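Local coordinates for putative secreted cellulose-binding protein (PDB 4OY6), which probably cleaves crystalline cellulose oxidatively, as a copper-dependent lytic polysaccharide monooxygenase of family AA10 secreted by Streptomyces coelicolor, at residues R10-G13 with C14-R17; L102-Q105 with A106-A110. All blocks are in the same frame, centred on the assembly; numbering follows the deposited sequence.

How the interactions relate
Both contacts are local and partly buried. Interaction 1 lies within helix 10-18, where regular backbone bonds run beneath mixed side chains: Arg10, Asn11, Gly13 and Cys14 are buried, Tyr12, Trp15 and Arg17 lie part-way out and Glu16 is exposed; a disulfide and salt bridges tie the helix to the rest of the chain. Interaction 2 follows the end of strand 97-104 into the loop before strand 110-118, where the buried carboxylate of Asp104 gathers the turn's backbone amides and side chains on either side of it bind metal ions. The centres of interactions 1 and 2 are about 18 Å apart, their nearest atoms about 6 Å. Trp48 lies between, meeting Tyr12, Trp15 and Gln105.

Interaction 1. Residues R10-G13 with C14-R17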
loop_
_atom_site.group_PDB
_atom_site.type_symbol
_atom_site.label_atom_id
_atom_site.label_comp_id
_atom_site.label_asym_id
_atom_site.label_seq_id
_atom_site.Cartn_x
_atom_site.Cartn_y
_atom_site.Cartn_z
ATOM N N ARG A 10 0.905 1.754 4.063
ATOM C CA ARG A 10 0.864 1.396 5.479
ATOM C C ARG A 10 2.241 1.506 6.133
ATOM O O ARG A 10 2.419 2.094 7.194
ATOM C CB ARG A 10 0.264 0.009 5.698
ATOM C CG ARG A 10 -1.244 -0.012 5.507
ATOM C CD ARG A 10 -1.889 -1.345 5.829
ATOM N NE ARG A 10 -3.325 -1.189 5.775
ATOM C CZ ARG A 10 -4.215 -2.159 5.914
ATOM N NH1 ARG A 10 -3.832 -3.402 6.096
ATOM N NH2 ARG A 10 -5.507 -1.856 5.855
ATOM N N ASN A 11 3.236 0.890 5.504
ATOM C CA ASN A 11 4.565 0.864 6.098
ATOM C C ASN A 11 5.302 2.173 5.892
ATOM O O ASN A 11 6.017 2.622 6.799
ATOM C CB ASN A 11 5.381 -0.366 5.687
ATOM C CG ASN A 11 5.761 -0.408 4.228
ATOM O OD1 ASN A 11 5.008 -0.017 3.350
ATOM N ND2 ASN A 11 6.907 -0.947 3.979
ATOM N N TYR A 12 5.158 2.822 4.735
ATOM C CA TYR A 12 5.763 4.149 4.584
ATOM C C TYR A 12 5.191 5.125 5.605
ATOM O O TYR A 12 5.946 5.909 6.198
ATOM C CB TYR A 12 5.617 4.684 3.154
ATOM C CG TYR A 12 6.309 5.993 2.960
ATOM C CD1 TYR A 12 7.678 6.038 2.739
ATOM C CD2 TYR A 12 5.614 7.192 3.043
ATOM C CE1 TYR A 12 8.326 7.225 2.576
ATOM C CE2 TYR A 12 6.266 8.406 2.918
ATOM C CZ TYR A 12 7.634 8.402 2.672
ATOM O OH TYR A 12 8.353 9.567 2.508
ATOM N N GLY A 13 3.879 5.084 5.814
ATOM C CA GLY A 13 3.253 5.957 6.791
ATOM C C GLY A 13 3.741 5.693 8.207
ATOM O O GLY A 13 4.032 6.635 8.933
ATOM N N CYS A 14 3.852 4.427 8.603
ATOM C CA CYS A 14 4.378 4.129 9.919
ATOM C C CYS A 14 5.806 4.650 10.078
ATOM O O CYS A 14 6.176 5.103 11.173
ATOM C CB CYS A 14 4.319 2.644 10.237
ATOM S SG CYS A 14 2.649 1.952 10.437
ATOM N N TRP A 15 6.606 4.541 9.027
ATOM C CA TRP A 15 7.972 5.059 9.045
ATOM C C TRP A 15 7.986 6.587 9.112
ATOM O O TRP A 15 8.726 7.175 9.912
ATOM C CB TRP A 15 8.722 4.547 7.806
ATOM C CG TRP A 15 10.063 5.151 7.651
ATOM C CD1 TRP A 15 11.197 4.793 8.306
ATOM C CD2 TRP A 15 10.394 6.278 6.847
ATOM N NE1 TRP A 15 12.226 5.607 7.937
ATOM C CE2 TRP A 15 11.774 6.530 7.037
ATOM C CE3 TRP A 15 9.668 7.095 5.970
ATOM C CZ2 TRP A 15 12.433 7.578 6.400
ATOM C CZ3 TRP A 15 10.323 8.130 5.330
ATOM C CH2 TRP A 15 11.697 8.358 5.533
ATOM N N GLU A 16 7.194 7.236 8.266
ATOM C CA GLU A 16 7.201 8.697 8.205
ATOM C C GLU A 16 6.742 9.298 9.528
ATOM O O GLU A 16 7.301 10.308 9.970
ATOM C CB GLU A 16 6.319 9.169 7.038
ATOM C CG GLU A 16 6.270 10.653 6.803
ATOM C CD GLU A 16 5.403 11.006 5.608
ATOM O OE1 GLU A 16 4.378 10.322 5.321
ATOM O OE2 GLU A 16 5.741 12.017 4.971
ATOM N N ARG A 17 5.722 8.704 10.132
ATOM C CA ARG A 17 5.143 9.284 11.338
ATOM C C ARG A 17 5.935 8.969 12.597
ATOM O O ARG A 17 5.955 9.782 13.517
ATOM C CB ARG A 17 3.694 8.853 11.536
ATOM C CG ARG A 17 2.760 9.393 10.481
ATOM C CD ARG A 17 1.267 9.149 10.815
ATOM N NE ARG A 17 0.880 7.731 11.067
ATOM C CZ ARG A 17 0.606 6.868 10.110
ATOM N NH1 ARG A 17 0.689 7.227 8.826
ATOM N NH2 ARG A 17 0.277 5.648 10.422
HETATM O O HOH W 1 0.096 3.283 8.751
HETATM O O HOH W 2 6.897 11.888 2.647
#
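Tyr12 meets Trp15 and Glu16, three and four residues further along the same helix. Its ring leans obliquely on the six-membered ring of Trp15, the planes 44° apart, with Tyr12 CE1 3.5 Å from Trp15 CZ3. Across the ring, Tyr12 CE2 lies 3.6 Å from Glu16 OE1, the ring and carboxylate planes well turned from each other. With CG anti to the backbone N (chi1 -176°), Tyr12 swings its ring out along the helix toward these later residues, and Glu16, its chain extended, carries its carboxylate past the ring. A water joins their polar ends, 2.7 Å from Tyr12 OH and donating to Glu16 OE2 at 2.6 Å. An alanine in place of Tyr12 would probably leave the water bound to Glu16 without its phenolic partner and take the aromatic neighbour from Trp15.

One residue further along, Arg17 N donates to Gly13 O at 2.9 Å. The bend of the Arg17 chain at chi3 (-56°) folds the guanidinium back over the same carbonyl, Gly13 O lying 3.4 Å above its plane, offset toward the rim. Glycine suits this position because any side chain would press on Arg17 NH1. The backbone N-H groups of Cys14, Trp15, Glu16 and Arg17 donate to the carbonyls of Arg10, Asn11, Tyr12 and Gly13 in turn, the i to i+4 bonds of alpha-helix 10-18, which follows strand 2-6 of the LPMO fold. At its start, Arg10 O also accepts a second water, itself held by Arg17 NH2 in the guanidinium plane.

Trp48 meets Tyr12 edge-to-face and touches Trp15, while Asp31 makes a salt bridge with Arg17 NH2. Cys14 is bonded to Cys34 of helix 32-40; Arg10 NE forms a salt bridge with Asp182 and Arg10 NH1 a hydrogen bond to Leu83 O.

Interaction 2. Residues L102-Q105 with A106-A110; sequences LHDQ and ASHGA. With ZN (zinc ion), chain H; NA (sodium ion), chain L; CU (copper (II) ion), chain B.
Asp104, the last residue of its strand, grips the following turn through two backbone amides. Ala106 N donates to Asp104 OD1 at 2.9 Å, reaching it from above the carboxylate plane (59° out of it) and closing an Asx turn; His108 N donates to Asp104 OD2 at 2.8 Å from the syn side, 31° out of plane. The short aspartate chain, with CG anti to the backbone N (chi1 180°), sets the carboxylate inside the curve of the loop. Buried there, it is satisfied on both oxygens: OD1 also accepts His1 N, and OD2 bonds to Tyr149 OH. A water adds a lighter tie between Gln105 O and Ser107 OG.

Packing is slight. The methyl of Ala106, its CB, sits 3.3 Å above the plane of the His108 ring, toward its rim, where a small residue fits close to the metal; the His108 ring also stacks with the ring of His172.

Metal coordination falls to the two histidines and Gln105. On the strand, His103 serves two ions with one ring: His103 NE2 binds zinc at 1.9 Å, where Gln105 OE1, on a chain bent at chi2, joins it, while His103 ND1 binds sodium at 2.0 Å together with a water and Asn148. In the loop, His108 NE2 binds copper at 2.0 Å.

Asp104 thus touches both the turn that carries His108 and the terminal amine of His1, which shares the copper: the second shell of the histidine brace, the copper centre typical of lytic polysaccharide monooxygenases.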
loop_
_atom_site.group_PDB
_atom_site.type_symbol
_atom_site.label_atom_id
_atom_site.label_comp_id
_atom_site.label_asym_id
_atom_site.label_seq_id
_atom_site.Cartn_x
_atom_site.Cartn_y
_atom_site.Cartn_z
ATOM N N LEU A 102 4.105 7.901 -6.131
ATOM C CA LEU A 102 5.137 6.976 -5.773
ATOM C C LEU A 102 6.517 7.594 -5.900
ATOM O O LEU A 102 6.799 8.341 -6.841
ATOM C CB LEU A 102 5.134 5.749 -6.655
ATOM C CG LEU A 102 3.920 4.868 -6.529
ATOM C CD1 LEU A 102 2.911 5.225 -7.605
ATOM C CD2 LEU A 102 4.349 3.402 -6.574
ATOM N N HIS A 103 7.385 7.259 -4.953
ATOM C CA HIS A 103 8.778 7.641 -5.027
ATOM C C HIS A 103 9.556 6.378 -5.306
ATOM O O HIS A 103 9.364 5.378 -4.622
ATOM C CB HIS A 103 9.246 8.264 -3.707
ATOM C CG HIS A 103 10.650 8.749 -3.765
ATOM N ND1 HIS A 103 10.991 9.902 -4.432
ATOM C CD2 HIS A 103 11.798 8.243 -3.278
ATOM C CE1 HIS A 103 12.296 10.079 -4.363
ATOM N NE2 HIS A 103 12.804 9.096 -3.657
ATOM N N ASP A 104 10.448 6.467 -6.286
ATOM C CA ASP A 104 11.291 5.360 -6.749
ATOM C C ASP A 104 12.750 5.760 -6.678
ATOM O O ASP A 104 13.177 6.649 -7.399
ATOM C CB ASP A 104 10.903 4.976 -8.188
ATOM C CG ASP A 104 11.721 3.839 -8.769
ATOM O OD1 ASP A 104 12.539 3.230 -8.038
ATOM O OD2 ASP A 104 11.501 3.567 -9.973
ATOM N N GLN A 105 13.498 5.086 -5.817
ATOM C CA GLN A 105 14.916 5.369 -5.625
ATOM C C GLN A 105 15.772 5.053 -6.862
ATOM O O GLN A 105 16.875 5.549 -6.987
ATOM C CB GLN A 105 15.462 4.586 -4.407
ATOM C CG GLN A 105 14.731 4.812 -3.073
ATOM C CD GLN A 105 14.770 6.235 -2.525
ATOM O OE1 GLN A 105 14.683 7.218 -3.254
ATOM N NE2 GLN A 105 14.871 6.339 -1.209
ATOM N N ALA A 106 15.262 4.207 -7.742
ATOM C CA ALA A 106 16.034 3.640 -8.848
ATOM C C ALA A 106 15.574 4.092 -10.248
ATOM O O ALA A 106 16.211 3.740 -11.235
ATOM C CB ALA A 106 15.989 2.126 -8.765
ATOM N N SER A 107 14.496 4.854 -10.359
ATOM C CA SER A 107 13.979 5.256 -11.674
ATOM C C SER A 107 13.810 4.078 -12.629
ATOM O O SER A 107 14.278 4.088 -13.779
ATOM C CB SER A 107 14.843 6.350 -12.316
ATOM O OG SER A 107 14.944 7.474 -11.457
ATOM N N HIS A 108 13.155 3.036 -12.146
ATOM C CA HIS A 108 12.914 1.859 -12.979
ATOM C C HIS A 108 11.951 2.069 -14.136
ATOM O O HIS A 108 12.008 1.327 -15.109
ATOM C CB HIS A 108 12.344 0.718 -12.157
ATOM C CG HIS A 108 13.240 0.191 -11.095
ATOM N ND1 HIS A 108 14.499 -0.277 -11.346
ATOM C CD2 HIS A 108 13.013 -0.033 -9.782
ATOM C CE1 HIS A 108 15.030 -0.731 -10.229
ATOM N NE2 HIS A 108 14.144 -0.604 -9.264
ATOM N N GLY A 109 11.052 3.043 -14.024
ATOM C CA GLY A 109 9.886 3.109 -14.876
ATOM C C GLY A 109 8.823 2.109 -14.438
ATOM O O GLY A 109 9.024 1.271 -13.540
ATOM N N ALA A 110 7.672 2.246 -15.066
ATOM C CA ALA A 110 6.547 1.330 -14.881
ATOM C C ALA A 110 6.053 0.830 -16.226
ATOM O O ALA A 110 5.847 1.639 -17.131
ATOM C CB ALA A 110 5.403 1.993 -14.116
HETATM ZN ZN ZN H . 14.665 9.077 -3.104
HETATM NA NA NA L . 9.928 11.617 -4.383
HETATM CU CU CU B . 14.380 -1.055 -7.367
HETATM O O HOH W 3 17.073 7.226 -9.707
HETATM O O HOH W 4 8.502 11.857 -2.920
#